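Local coordinates for protein PT26-6P (Thermococcus sp., PDB 2WB7) that is of unknown function but is encoded by a euryarchaeal mobile element and combines two immunoglobulin-like domains with a helical domain, at residues Ser303-Phe308 against Thr326-Asp331; Gln137-Ile142 against Leu358-Val363; Leu287-Pro292 against Thr333-Phe338; Leu263-Ile268 against Ile371-Ala376. All blocks are in the same frame, centred on the assembly; numbering follows the deposited sequence.

Contact 1. Residues Ser303-Phe308 against Thr326-Asp331; sequences SDEYRF and TGHIGD
Tyr-306 leans across the strand boundary and lays its ring over the backbone of Gly-327. Its CG takes the crowded position between the backbone N and the carbonyl carbon (chi1 66°), and Gly-327 CA ends 4.0 Å from the centroid of the Tyr-306 ring, a CH-pi contact over the face. A CB on Gly-327 would collide with Tyr-306 OH, so the overlap depends on glycine. Tyr-306 CD2 also meets Ile-329 CG1 at 3.8 Å. On the other face of the sheet, Glu-305 and His-328 run side by side in the same direction, carboxylate and imidazole planes 30° apart. Asp-304 reaches the edge of that imidazole, its OD2 taking a weak bond from His-328 ND1 at 2.6 Å; two nearby carboxylates would probably favour a protonated ring. Thr-326 OG1 donates to Tyr-306 O at 2.7 Å, and the same carbonyl accepts from Gly-327 N. Thr-326 CG2 lies over a face of the Arg-307 guanidinium, whose NH1 bonds to Ile-142 O. Between Ser-303 and Glu-305 the register slips by one residue. This is an antiparallel beta hairpin with a beta bulge, formed by strands 301-314 and 319-331, the latter outermost in the sheet of the second immunoglobulin-like domain.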
loop_
_atom_site.group_PDB
_atom_site.type_symbol
_atom_site.label_atom_id
_atom_site.label_comp_id
_atom_site.label_asym_id
_atom_site.label_seq_id
_atom_site.Cartn_x
_atom_site.Cartn_y
_atom_site.Cartn_z
ATOM N N SER A 303 11.207 -12.250 -8.699
ATOM C CA SER A 303 12.267 -12.537 -7.719
ATOM C C SER A 303 13.088 -11.378 -7.159
ATOM O O SER A 303 13.513 -10.515 -7.918
ATOM C CB SER A 303 13.228 -13.537 -8.331
ATOM O OG SER A 303 13.266 -13.333 -9.717
ATOM N N ASP A 304 13.198 -11.329 -5.818
ATOM C CA ASP A 304 14.414 -10.898 -5.075
ATOM C C ASP A 304 14.588 -10.077 -3.735
ATOM O O ASP A 304 14.639 -10.665 -2.648
ATOM C CB ASP A 304 15.520 -10.518 -6.012
ATOM C CG ASP A 304 16.807 -11.045 -5.524
ATOM O OD1 ASP A 304 16.711 -12.120 -4.879
ATOM O OD2 ASP A 304 17.868 -10.408 -5.745
ATOM N N GLU A 305 14.798 -8.757 -3.803
ATOM C CA GLU A 305 15.582 -8.060 -2.725
ATOM C C GLU A 305 14.894 -6.978 -1.878
ATOM O O GLU A 305 14.206 -6.119 -2.414
ATOM C CB GLU A 305 16.846 -7.466 -3.327
ATOM C CG GLU A 305 17.838 -6.947 -2.336
ATOM C CD GLU A 305 19.135 -6.472 -3.034
ATOM O OE1 GLU A 305 19.073 -6.145 -4.247
ATOM O OE2 GLU A 305 20.211 -6.412 -2.383
ATOM N N TYR A 306 15.122 -7.006 -0.559
ATOM C CA TYR A 306 14.357 -6.187 0.396
ATOM C C TYR A 306 15.223 -5.482 1.428
ATOM O O TYR A 306 16.329 -5.921 1.754
ATOM C CB TYR A 306 13.349 -7.052 1.166
ATOM C CG TYR A 306 14.011 -8.060 2.078
ATOM C CD1 TYR A 306 14.370 -7.718 3.378
ATOM C CD2 TYR A 306 14.300 -9.367 1.632
ATOM C CE1 TYR A 306 15.004 -8.619 4.209
ATOM C CE2 TYR A 306 14.936 -10.296 2.465
ATOM C CZ TYR A 306 15.284 -9.899 3.756
ATOM O OH TYR A 306 15.903 -10.769 4.609
ATOM N N ARG A 307 14.683 -4.391 1.966
ATOM C CA ARG A 307 15.230 -3.755 3.162
ATOM C C ARG A 307 14.106 -3.226 4.055
ATOM O O ARG A 307 13.282 -2.438 3.628
ATOM C CB ARG A 307 16.163 -2.610 2.776
ATOM C CG ARG A 307 16.950 -2.055 3.925
ATOM C CD ARG A 307 18.105 -1.208 3.441
ATOM N NE ARG A 307 19.206 -1.348 4.378
ATOM C CZ ARG A 307 20.383 -1.893 4.088
ATOM N NH1 ARG A 307 20.640 -2.319 2.860
ATOM N NH2 ARG A 307 21.314 -1.985 5.034
ATOM N N PHE A 308 14.073 -3.664 5.301
ATOM C CA PHE A 308 13.130 -3.107 6.272
ATOM C C PHE A 308 13.941 -2.297 7.248
ATOM O O PHE A 308 14.991 -2.766 7.704
ATOM C CB PHE A 308 12.370 -4.228 6.999
ATOM C CG PHE A 308 11.526 -5.062 6.075
ATOM C CD1 PHE A 308 10.284 -4.597 5.636
ATOM C CD2 PHE A 308 12.000 -6.263 5.579
ATOM C CE1 PHE A 308 9.527 -5.328 4.751
ATOM C CE2 PHE A 308 11.235 -7.000 4.692
ATOM C CZ PHE A 308 9.994 -6.529 4.282
ATOM N N THR A 326 18.061 -6.733 5.984
ATOM C CA THR A 326 18.140 -6.743 4.538
ATOM C C THR A 326 18.630 -8.066 3.952
ATOM O O THR A 326 19.509 -8.731 4.523
ATOM C CB THR A 326 19.026 -5.569 4.037
ATOM O OG1 THR A 326 18.757 -5.294 2.657
ATOM C CG2 THR A 326 20.506 -5.858 4.219
ATOM N N GLY A 327 18.067 -8.449 2.806
ATOM C CA GLY A 327 18.533 -9.641 2.100
ATOM C C GLY A 327 17.822 -9.957 0.795
ATOM O O GLY A 327 17.294 -9.057 0.123
ATOM N N HIS A 328 17.808 -11.250 0.452
ATOM C CA HIS A 328 17.210 -11.766 -0.791
ATOM C C HIS A 328 16.166 -12.846 -0.544
ATOM O O HIS A 328 16.312 -13.660 0.361
ATOM C CB HIS A 328 18.299 -12.312 -1.692
ATOM C CG HIS A 328 19.151 -11.241 -2.274
ATOM N ND1 HIS A 328 18.745 -10.480 -3.348
ATOM C CD2 HIS A 328 20.354 -10.753 -1.896
ATOM C CE1 HIS A 328 19.677 -9.587 -3.627
ATOM N NE2 HIS A 328 20.665 -9.732 -2.761
ATOM N N ILE A 329 15.123 -12.860 -1.363
ATOM C CA ILE A 329 14.028 -13.803 -1.188
ATOM C C ILE A 329 14.158 -14.950 -2.169
ATOM O O ILE A 329 13.691 -16.069 -1.891
ATOM C CB ILE A 329 12.676 -13.137 -1.466
ATOM C CG1 ILE A 329 12.521 -11.889 -0.601
ATOM C CG2 ILE A 329 11.533 -14.124 -1.242
ATOM C CD1 ILE A 329 11.564 -10.904 -1.129
ATOM N N GLY A 330 14.795 -14.670 -3.307
ATOM C CA GLY A 330 14.734 -15.574 -4.451
ATOM C C GLY A 330 13.403 -15.399 -5.181
ATOM O O GLY A 330 12.968 -14.279 -5.436
ATOM N N ASP A 331 12.741 -16.497 -5.510
ATOM C CA ASP A 331 11.465 -16.406 -6.184
ATOM C C ASP A 331 10.413 -16.223 -5.121
ATOM O O ASP A 331 10.358 -17.019 -4.198
ATOM C CB ASP A 331 11.217 -17.678 -6.997
ATOM C CG ASP A 331 12.274 -17.883 -8.094
ATOM O OD1 ASP A 331 12.232 -17.137 -9.108
ATOM O OD2 ASP A 331 13.155 -18.770 -7.945
#

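Contact 2. Residues Gln137-Ile142 against Leu358-Val363; sequences QIRDAI and LVYAYV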
loop_
_atom_site.group_PDB
_atom_site.type_symbol
_atom_site.label_atom_id
_atom_site.label_comp_id
_atom_site.label_asym_id
_atom_site.label_seq_id
_atom_site.Cartn_x
_atom_site.Cartn_y
_atom_site.Cartn_z
ATOM N N GLN A 137 16.354 4.614 -7.710
ATOM C CA GLN A 137 16.636 5.231 -6.428
ATOM C C GLN A 137 16.200 4.317 -5.302
ATOM O O GLN A 137 16.835 4.268 -4.250
ATOM C CB GLN A 137 15.893 6.543 -6.321
ATOM C CG GLN A 137 16.002 7.354 -7.568
ATOM C CD GLN A 137 15.632 8.779 -7.321
ATOM O OE1 GLN A 137 16.266 9.451 -6.510
ATOM N NE2 GLN A 137 14.596 9.259 -8.009
ATOM N N ILE A 138 15.095 3.612 -5.515
ATOM C CA ILE A 138 14.608 2.675 -4.523
ATOM C C ILE A 138 15.554 1.497 -4.467
ATOM O O ILE A 138 15.920 1.027 -3.386
ATOM C CB ILE A 138 13.207 2.191 -4.849
ATOM C CG1 ILE A 138 12.257 3.380 -4.915
ATOM C CG2 ILE A 138 12.727 1.241 -3.793
ATOM C CD1 ILE A 138 12.006 4.002 -3.584
ATOM N N ARG A 139 15.977 1.037 -5.638
ATOM C CA ARG A 139 16.955 -0.040 -5.688
ATOM C C ARG A 139 18.230 0.323 -4.917
ATOM O O ARG A 139 18.750 -0.496 -4.168
ATOM C CB ARG A 139 17.286 -0.443 -7.126
ATOM C CG ARG A 139 17.989 -1.767 -7.204
ATOM C CD ARG A 139 18.945 -1.851 -8.360
ATOM N NE ARG A 139 19.668 -0.599 -8.567
ATOM C CZ ARG A 139 19.603 0.127 -9.686
ATOM N NH1 ARG A 139 18.858 -0.287 -10.702
ATOM N NH2 ARG A 139 20.282 1.265 -9.795
ATOM N N ASP A 140 18.730 1.544 -5.091
ATOM C CA ASP A 140 19.918 1.984 -4.370
ATOM C C ASP A 140 19.678 2.001 -2.879
ATOM O O ASP A 140 20.471 1.477 -2.079
ATOM C CB ASP A 140 20.292 3.390 -4.797
ATOM C CG ASP A 140 20.574 3.483 -6.271
ATOM O OD1 ASP A 140 20.817 2.414 -6.884
ATOM O OD2 ASP A 140 20.572 4.620 -6.818
ATOM N N ALA A 141 18.586 2.660 -2.525
ATOM C CA ALA A 141 18.134 2.749 -1.172
ATOM C C ALA A 141 18.160 1.363 -0.546
ATOM O O ALA A 141 18.692 1.187 0.548
ATOM C CB ALA A 141 16.735 3.323 -1.149
ATOM N N ILE A 142 17.606 0.372 -1.237
ATOM C CA ILE A 142 17.555 -0.968 -0.664
ATOM C C ILE A 142 18.964 -1.531 -0.444
ATOM O O ILE A 142 19.251 -2.171 0.561
ATOM C CB ILE A 142 16.718 -1.928 -1.528
ATOM C CG1 ILE A 142 15.234 -1.639 -1.350
ATOM C CG2 ILE A 142 16.991 -3.386 -1.153
ATOM C CD1 ILE A 142 14.383 -2.194 -2.476
ATOM N N LEU A 358 11.120 -1.507 1.959
ATOM C CA LEU A 358 11.355 -1.396 0.537
ATOM C C LEU A 358 11.691 -2.766 -0.058
ATOM O O LEU A 358 12.562 -3.481 0.440
ATOM C CB LEU A 358 12.500 -0.420 0.281
ATOM C CG LEU A 358 12.386 0.994 0.867
ATOM C CD1 LEU A 358 13.597 1.794 0.462
ATOM C CD2 LEU A 358 11.137 1.708 0.409
ATOM N N VAL A 359 10.989 -3.121 -1.132
ATOM C CA VAL A 359 11.281 -4.327 -1.902
ATOM C C VAL A 359 11.464 -4.005 -3.377
ATOM O O VAL A 359 10.772 -3.150 -3.949
ATOM C CB VAL A 359 10.170 -5.367 -1.771
ATOM C CG1 VAL A 359 10.629 -6.699 -2.336
ATOM C CG2 VAL A 359 9.794 -5.520 -0.310
ATOM N N TYR A 360 12.405 -4.710 -3.985
ATOM C CA TYR A 360 12.760 -4.521 -5.374
ATOM C C TYR A 360 12.833 -5.901 -5.999
ATOM O O TYR A 360 13.556 -6.764 -5.500
ATOM C CB TYR A 360 14.124 -3.844 -5.444
ATOM C CG TYR A 360 14.682 -3.647 -6.827
ATOM C CD1 TYR A 360 14.336 -2.537 -7.585
ATOM C CD2 TYR A 360 15.591 -4.549 -7.359
ATOM C CE1 TYR A 360 14.861 -2.343 -8.857
ATOM C CE2 TYR A 360 16.126 -4.369 -8.632
ATOM C CZ TYR A 360 15.756 -3.267 -9.374
ATOM O OH TYR A 360 16.296 -3.087 -10.632
ATOM N N ALA A 361 12.079 -6.125 -7.073
ATOM C CA ALA A 361 12.118 -7.429 -7.743
ATOM C C ALA A 361 12.010 -7.316 -9.265
ATOM O O ALA A 361 11.859 -6.224 -9.809
ATOM C CB ALA A 361 11.053 -8.365 -7.179
ATOM N N TYR A 362 12.113 -8.455 -9.938
ATOM C CA TYR A 362 11.983 -8.518 -11.380
ATOM C C TYR A 362 10.838 -9.424 -11.761
ATOM O O TYR A 362 10.699 -10.532 -11.240
ATOM C CB TYR A 362 13.256 -9.065 -12.008
ATOM C CG TYR A 362 14.446 -8.152 -11.855
ATOM C CD1 TYR A 362 14.678 -7.137 -12.765
ATOM C CD2 TYR A 362 15.342 -8.305 -10.798
ATOM C CE1 TYR A 362 15.767 -6.291 -12.632
ATOM C CE2 TYR A 362 16.428 -7.460 -10.660
ATOM C CZ TYR A 362 16.633 -6.459 -11.583
ATOM O OH TYR A 362 17.706 -5.617 -11.451
ATOM N N VAL A 363 10.001 -8.936 -12.657
ATOM C CA VAL A 363 9.033 -9.778 -13.316
ATOM C C VAL A 363 9.714 -10.257 -14.581
ATOM O O VAL A 363 10.103 -9.437 -15.422
ATOM C CB VAL A 363 7.809 -8.965 -13.699
ATOM C CG1 VAL A 363 6.851 -9.810 -14.515
ATOM C CG2 VAL A 363 7.146 -8.399 -12.442
#
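Segment 137-142, part of helix 135-144, crosses segment 358-363 of strand 350-364 at a signed angle of -116°, with the two axes approaching to 8.2 Å. Arg-139 works mainly through its aliphatic stem. Its CG is anti to the backbone N (chi1 -165°), so the chain runs alongside Tyr-360 in the same direction, and CG stands over the centre of the ring, 3.4 Å from the centroid of Tyr-360, in a CH-pi contact. Bends at chi2 and chi3 then turn the guanidinium steeply against the ring, its plane 79° away, with Tyr-360 OH near its edge. Arg-139 NH2 forms a salt bridge with Asp-140 OD1, on its syn lone pair, while Tyr-360 OH donates to Tyr-362 OH at 3.0 Å; both ends of this pair are thus tied within their own segments.

One helical turn on, Ile-142 slots its extended branch against the strand. The Ile-142 side chain crosses that of Tyr-360 at about a right angle, and Ile-142 CD1 touches Tyr-360 CB at 3.4 Å, while Ile-142 CG1 rests on Leu-358 CB. Leu-358 points its CD1 back beneath the helix, 3.8 Å from Ala-141 CB, with Ile-138 more loosely beside it. The seam is thus apolar near Leu-358 and polar toward the tyrosine hydroxyls. Further along the helix-facing side, Trp-374 of strand 370-379 continues the surface under Ile-138. This is alpha-on-beta packing, in which a helix of the first immunoglobulin-like family region covers a sheet face of the second.

Contact 3. Residues Leu287-Pro292 against Thr333-Phe338; sequences LITPNP and TEPTFF
Leu-287 holds CG anti to its backbone N (chi1 -172°), whereas Phe-337 holds CG anti to its carbonyl carbon (chi1 -76°), and the two side chains cross obliquely on one face of the sheet. Leu-287 CD1 consequently stands over the centre of the Phe-337 ring, 3.7 Å from its centroid, almost on the normal. The same methyl also reaches Pro-335 CB at 3.7 Å. An alanine here in place of Phe-337 removes the ring that covers Leu-287 CD1, makes a cation-pi contact with Lys-285 and meets His-25 edge-to-face, and would probably loosen the packing of this edge strand against helix 21-34. The backbone beneath is an antiparallel ladder joining strand 281-290 to strand 336-343, an outermost strand of the sheet of the second immunoglobulin-like domain. Ile-288 and Thr-336 form its hydrogen-bonded pair: Ile-288 N gives to Thr-336 O at 2.9 Å, and Thr-336 N returns to Ile-288 O on a lone pair. On the opposite face from Phe-337, Ile-288 meets Phe-338 at about a right angle, Ile-288 CD1 lying 3.5 Å from Phe-338 CE1. Where the pairing ends, Thr-289 CG2 packs on Pro-335 CG at 3.6 Å, and Thr-336 OG1 donates to Glu-334 O.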
loop_
_atom_site.group_PDB
_atom_site.type_symbol
_atom_site.label_atom_id
_atom_site.label_comp_id
_atom_site.label_asym_id
_atom_site.label_seq_id
_atom_site.Cartn_x
_atom_site.Cartn_y
_atom_site.Cartn_z
ATOM N N LEU A 287 5.002 -9.442 6.061
ATOM C CA LEU A 287 4.666 -10.481 5.112
ATOM C C LEU A 287 4.835 -9.931 3.705
ATOM O O LEU A 287 4.321 -8.852 3.388
ATOM C CB LEU A 287 3.212 -10.870 5.318
ATOM C CG LEU A 287 2.735 -12.076 4.544
ATOM C CD1 LEU A 287 3.769 -13.172 4.647
ATOM C CD2 LEU A 287 1.459 -12.529 5.157
ATOM N N ILE A 288 5.563 -10.649 2.861
ATOM C CA ILE A 288 5.670 -10.275 1.457
ATOM C C ILE A 288 4.975 -11.337 0.608
ATOM O O ILE A 288 5.350 -12.488 0.655
ATOM C CB ILE A 288 7.136 -10.141 1.023
ATOM C CG1 ILE A 288 7.855 -9.094 1.871
ATOM C CG2 ILE A 288 7.226 -9.734 -0.435
ATOM C CD1 ILE A 288 9.293 -8.882 1.454
ATOM N N THR A 289 3.954 -10.955 -0.151
ATOM C CA THR A 289 3.148 -11.930 -0.901
ATOM C C THR A 289 3.027 -11.528 -2.351
ATOM O O THR A 289 2.647 -10.396 -2.642
ATOM C CB THR A 289 1.688 -11.996 -0.384
ATOM O OG1 THR A 289 1.657 -11.757 1.023
ATOM C CG2 THR A 289 1.059 -13.347 -0.673
ATOM N N PRO A 290 3.335 -12.447 -3.273
ATOM C CA PRO A 290 3.011 -12.094 -4.644
ATOM C C PRO A 290 1.497 -11.957 -4.692
ATOM O O PRO A 290 0.798 -12.610 -3.914
ATOM C CB PRO A 290 3.474 -13.313 -5.438
ATOM C CG PRO A 290 3.445 -14.444 -4.438
ATOM C CD PRO A 290 3.912 -13.797 -3.165
ATOM N N ASN A 291 0.996 -11.086 -5.557
ATOM C CA ASN A 291 -0.437 -10.847 -5.643
ATOM C C ASN A 291 -1.061 -11.777 -6.693
ATOM O O ASN A 291 -0.876 -11.581 -7.905
ATOM C CB ASN A 291 -0.715 -9.374 -5.934
ATOM C CG ASN A 291 -2.142 -9.131 -6.306
ATOM O OD1 ASN A 291 -2.883 -10.075 -6.574
ATOM N ND2 ASN A 291 -2.551 -7.866 -6.329
ATOM N N PRO A 292 -1.808 -12.795 -6.214
ATOM C CA PRO A 292 -2.081 -14.060 -6.912
ATOM C C PRO A 292 -2.691 -13.896 -8.301
ATOM O O PRO A 292 -3.779 -13.326 -8.434
ATOM C CB PRO A 292 -3.084 -14.771 -5.981
ATOM C CG PRO A 292 -2.958 -14.089 -4.645
ATOM C CD PRO A 292 -2.606 -12.669 -4.975
ATOM N N THR A 333 7.413 -17.043 -4.786
ATOM C CA THR A 333 6.307 -17.916 -5.079
ATOM C C THR A 333 5.491 -18.166 -3.808
ATOM O O THR A 333 4.312 -18.512 -3.875
ATOM C CB THR A 333 6.844 -19.240 -5.591
ATOM O OG1 THR A 333 7.588 -19.870 -4.539
ATOM C CG2 THR A 333 7.777 -18.982 -6.781
ATOM N N GLU A 334 6.105 -18.014 -2.645
ATOM C CA GLU A 334 5.330 -18.149 -1.407
ATOM C C GLU A 334 5.503 -16.988 -0.435
ATOM O O GLU A 334 6.597 -16.429 -0.314
ATOM C CB GLU A 334 5.621 -19.476 -0.702
ATOM C CG GLU A 334 7.033 -19.999 -0.830
ATOM C CD GLU A 334 7.133 -21.417 -0.286
ATOM O OE1 GLU A 334 6.087 -22.098 -0.254
ATOM O OE2 GLU A 334 8.234 -21.858 0.119
ATOM N N PRO A 335 4.419 -16.633 0.273
ATOM C CA PRO A 335 4.458 -15.575 1.286
ATOM C C PRO A 335 5.615 -15.819 2.240
ATOM O O PRO A 335 5.894 -16.956 2.589
ATOM C CB PRO A 335 3.122 -15.741 2.019
ATOM C CG PRO A 335 2.221 -16.355 1.001
ATOM C CD PRO A 335 3.095 -17.268 0.183
ATOM N N THR A 336 6.302 -14.770 2.647
ATOM C CA THR A 336 7.404 -14.952 3.555
ATOM C C THR A 336 7.444 -13.843 4.561
ATOM O O THR A 336 7.162 -12.690 4.244
ATOM C CB THR A 336 8.717 -14.944 2.815
ATOM O OG1 THR A 336 8.537 -15.615 1.571
ATOM C CG2 THR A 336 9.796 -15.634 3.643
ATOM N N PHE A 337 7.819 -14.210 5.776
ATOM C CA PHE A 337 7.836 -13.280 6.882
ATOM C C PHE A 337 9.246 -12.822 7.165
ATOM O O PHE A 337 10.192 -13.588 7.056
ATOM C CB PHE A 337 7.285 -13.945 8.129
ATOM C CG PHE A 337 5.803 -14.087 8.135
ATOM C CD1 PHE A 337 5.003 -13.026 8.533
ATOM C CD2 PHE A 337 5.203 -15.291 7.773
ATOM C CE1 PHE A 337 3.633 -13.155 8.561
ATOM C CE2 PHE A 337 3.827 -15.432 7.800
ATOM C CZ PHE A 337 3.040 -14.356 8.189
ATOM N N PHE A 338 9.364 -11.563 7.547
ATOM C CA PHE A 338 10.641 -10.978 7.870
ATOM C C PHE A 338 10.434 -10.188 9.138
ATOM O O PHE A 338 9.424 -9.505 9.289
ATOM C CB PHE A 338 11.101 -10.067 6.732
ATOM C CG PHE A 338 11.263 -10.784 5.417
ATOM C CD1 PHE A 338 10.191 -10.936 4.553
ATOM C CD2 PHE A 338 12.482 -11.335 5.057
ATOM C CE1 PHE A 338 10.341 -11.605 3.349
ATOM C CE2 PHE A 338 12.634 -12.010 3.850
ATOM C CZ PHE A 338 11.565 -12.139 2.997
#

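Contact 4. Residues Leu263-Ile268 against Ile371-Ala376; sequences LSDFII and IPIWLA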
loop_
_atom_site.group_PDB
_atom_site.type_symbol
_atom_site.label_atom_id
_atom_site.label_comp_id
_atom_site.label_asym_id
_atom_site.label_seq_id
_atom_site.Cartn_x
_atom_site.Cartn_y
_atom_site.Cartn_z
ATOM N N LEU A 263 1.966 -2.033 -6.247
ATOM C CA LEU A 263 1.074 -2.680 -5.297
ATOM C C LEU A 263 0.197 -3.756 -5.931
ATOM O O LEU A 263 -0.241 -4.680 -5.244
ATOM C CB LEU A 263 0.211 -1.657 -4.555
ATOM C CG LEU A 263 -0.614 -2.203 -3.385
ATOM C CD1 LEU A 263 0.268 -2.759 -2.263
ATOM C CD2 LEU A 263 -1.523 -1.092 -2.854
ATOM N N SER A 264 -0.061 -3.638 -7.232
ATOM C CA SER A 264 -0.846 -4.648 -7.932
ATOM C C SER A 264 -0.063 -5.952 -8.089
ATOM O O SER A 264 -0.648 -7.022 -8.211
ATOM C CB SER A 264 -1.257 -4.132 -9.301
ATOM O OG SER A 264 -2.115 -3.009 -9.199
ATOM N N ASP A 265 1.260 -5.861 -8.096
ATOM C CA ASP A 265 2.091 -7.037 -8.346
ATOM C C ASP A 265 2.332 -7.865 -7.086
ATOM O O ASP A 265 2.230 -9.096 -7.122
ATOM C CB ASP A 265 3.428 -6.630 -8.956
ATOM C CG ASP A 265 3.264 -5.849 -10.250
ATOM O OD1 ASP A 265 2.152 -5.897 -10.829
ATOM O OD2 ASP A 265 4.234 -5.183 -10.678
ATOM N N PHE A 266 2.662 -7.189 -5.983
ATOM C CA PHE A 266 2.831 -7.845 -4.691
ATOM C C PHE A 266 2.551 -6.893 -3.542
ATOM O O PHE A 266 2.463 -5.684 -3.740
ATOM C CB PHE A 266 4.221 -8.470 -4.552
ATOM C CG PHE A 266 5.354 -7.477 -4.573
ATOM C CD1 PHE A 266 6.020 -7.151 -3.414
ATOM C CD2 PHE A 266 5.770 -6.891 -5.755
ATOM C CE1 PHE A 266 7.075 -6.246 -3.441
ATOM C CE2 PHE A 266 6.817 -5.997 -5.782
ATOM C CZ PHE A 266 7.471 -5.671 -4.635
ATOM N N ILE A 267 2.386 -7.435 -2.344
ATOM C CA ILE A 267 1.993 -6.612 -1.210
ATOM C C ILE A 267 2.828 -6.909 0.020
ATOM O O ILE A 267 3.491 -7.944 0.118
ATOM C CB ILE A 267 0.510 -6.794 -0.851
ATOM C CG1 ILE A 267 0.309 -8.055 -0.012
ATOM C CG2 ILE A 267 -0.334 -6.887 -2.099
ATOM C CD1 ILE A 267 -1.156 -8.418 0.206
ATOM N N ILE A 268 2.817 -5.969 0.950
ATOM C CA ILE A 268 3.458 -6.165 2.226
ATOM C C ILE A 268 2.420 -5.972 3.317
ATOM O O ILE A 268 1.732 -4.938 3.362
ATOM C CB ILE A 268 4.604 -5.178 2.428
ATOM C CG1 ILE A 268 5.708 -5.434 1.403
ATOM C CG2 ILE A 268 5.143 -5.272 3.848
ATOM C CD1 ILE A 268 6.930 -4.536 1.600
ATOM N N ILE A 371 11.648 -7.197 -16.089
ATOM C CA ILE A 371 11.102 -5.875 -15.739
ATOM C C ILE A 371 11.161 -5.579 -14.227
ATOM O O ILE A 371 10.519 -6.269 -13.428
ATOM C CB ILE A 371 9.631 -5.749 -16.192
ATOM C CG1 ILE A 371 9.501 -6.039 -17.679
ATOM C CG2 ILE A 371 9.093 -4.380 -15.911
ATOM C CD1 ILE A 371 8.093 -5.911 -18.192
ATOM N N PRO A 372 11.907 -4.528 -13.831
ATOM C CA PRO A 372 12.132 -4.227 -12.415
ATOM C C PRO A 372 10.910 -3.584 -11.755
ATOM O O PRO A 372 10.352 -2.629 -12.300
ATOM C CB PRO A 372 13.285 -3.215 -12.447
ATOM C CG PRO A 372 13.673 -3.063 -13.901
ATOM C CD PRO A 372 12.506 -3.508 -14.700
ATOM N N ILE A 373 10.493 -4.094 -10.602
ATOM C CA ILE A 373 9.412 -3.454 -9.868
ATOM C C ILE A 373 9.841 -3.207 -8.432
ATOM O O ILE A 373 10.729 -3.906 -7.911
ATOM C CB ILE A 373 8.141 -4.293 -9.867
ATOM C CG1 ILE A 373 8.468 -5.731 -9.484
ATOM C CG2 ILE A 373 7.474 -4.234 -11.233
ATOM C CD1 ILE A 373 7.251 -6.581 -9.325
ATOM N N TRP A 374 9.227 -2.208 -7.800
ATOM C CA TRP A 374 9.533 -1.886 -6.428
ATOM C C TRP A 374 8.261 -1.616 -5.650
ATOM O O TRP A 374 7.236 -1.227 -6.222
ATOM C CB TRP A 374 10.458 -0.668 -6.354
ATOM C CG TRP A 374 9.836 0.602 -6.852
ATOM C CD1 TRP A 374 9.821 1.052 -8.132
ATOM C CD2 TRP A 374 9.127 1.572 -6.073
ATOM N NE1 TRP A 374 9.162 2.255 -8.199
ATOM C CE2 TRP A 374 8.723 2.594 -6.950
ATOM C CE3 TRP A 374 8.788 1.672 -4.719
ATOM C CZ2 TRP A 374 8.003 3.702 -6.526
ATOM C CZ3 TRP A 374 8.070 2.783 -4.295
ATOM C CH2 TRP A 374 7.690 3.781 -5.197
ATOM N N LEU A 375 8.335 -1.838 -4.340
ATOM C CA LEU A 375 7.251 -1.479 -3.432
ATOM C C LEU A 375 7.805 -0.794 -2.184
ATOM O O LEU A 375 8.884 -1.153 -1.668
ATOM C CB LEU A 375 6.433 -2.701 -3.028
ATOM C CG LEU A 375 5.166 -2.400 -2.217
ATOM C CD1 LEU A 375 4.101 -1.813 -3.087
ATOM C CD2 LEU A 375 4.637 -3.671 -1.589
ATOM N N ALA A 376 7.077 0.211 -1.719
ATOM C CA ALA A 376 7.393 0.854 -0.461
ATOM C C ALA A 376 6.135 0.781 0.376
ATOM O O ALA A 376 5.037 1.027 -0.124
ATOM C CB ALA A 376 7.816 2.307 -0.681
#
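In the sheet of the second immunoglobulin-like domain, strands 266-272 and 370-379 are separated by strand 253-261, and their inward-facing side chains meet in the buried core. The axes of 266-268 and 371-376 run 8.0 Å apart and only 24° from parallel, so the contact is carried by side chains. Leu-375 is its centre. With CG anti to the backbone N (chi1 -173°), its methyls spread: Leu-375 CD2 lies against Ile-268 CG1 at 3.6 Å, the two chains sliding past each other in opposite directions, and Leu-375 CD1 reaches Leu-263 CD1 at 4.0 Å. Phe-266, with CG in the crowded position between backbone N and carbonyl carbon, slides past Leu-375 too, and its CZ comes to 3.5 Å from Leu-375 CB. The same ring meets Ile-373 tip to tip, Phe-266 CE2 lying 3.6 Å from Ile-373 CD1, and that methyl sits at the ring edge. A serine here in place of Phe-266 removes the ring that meets Leu-375 and Ile-373, and would probably leave the core round Val-359 and Ile-288 less well packed. Asp-265 lies across Ile-373, its OD2 3.4 Å from Ile-373 CG2. This oxygen is satisfied by the backbone N of Ala-66; the largely apolar setting would tend to raise the pKa of Asp-265, which that N-H probably offsets in part. Cohesion is therefore hydrophobic, with the one buried carboxylate provided for from outside.

Overall arrangement
All four contacts converge on one antiparallel sheet. Contact 1 lies at one outer strand and contact 3 at the other, yet their centres are only 11 Å apart, which implies that the sheet folds round on itself: Tyr-306 and Phe-338 meet, CE2 to CE2, at 3.2 Å. Contact 2 sits about 9 Å, centre to centre, from both contact 1 and contact 4. It joins contact 1 through Arg-307 NH1, 2.7 Å from Ile-142 O, and contact 4 through strand pairing, with Val-359 O 2.8 Å from Leu-375 N. Contacts 3 and 4 share a further strand pair, Thr-289 O approaching Ile-267 N to 3.0 Å. Contact 2 is the only one with a segment in the first immunoglobulin-like region.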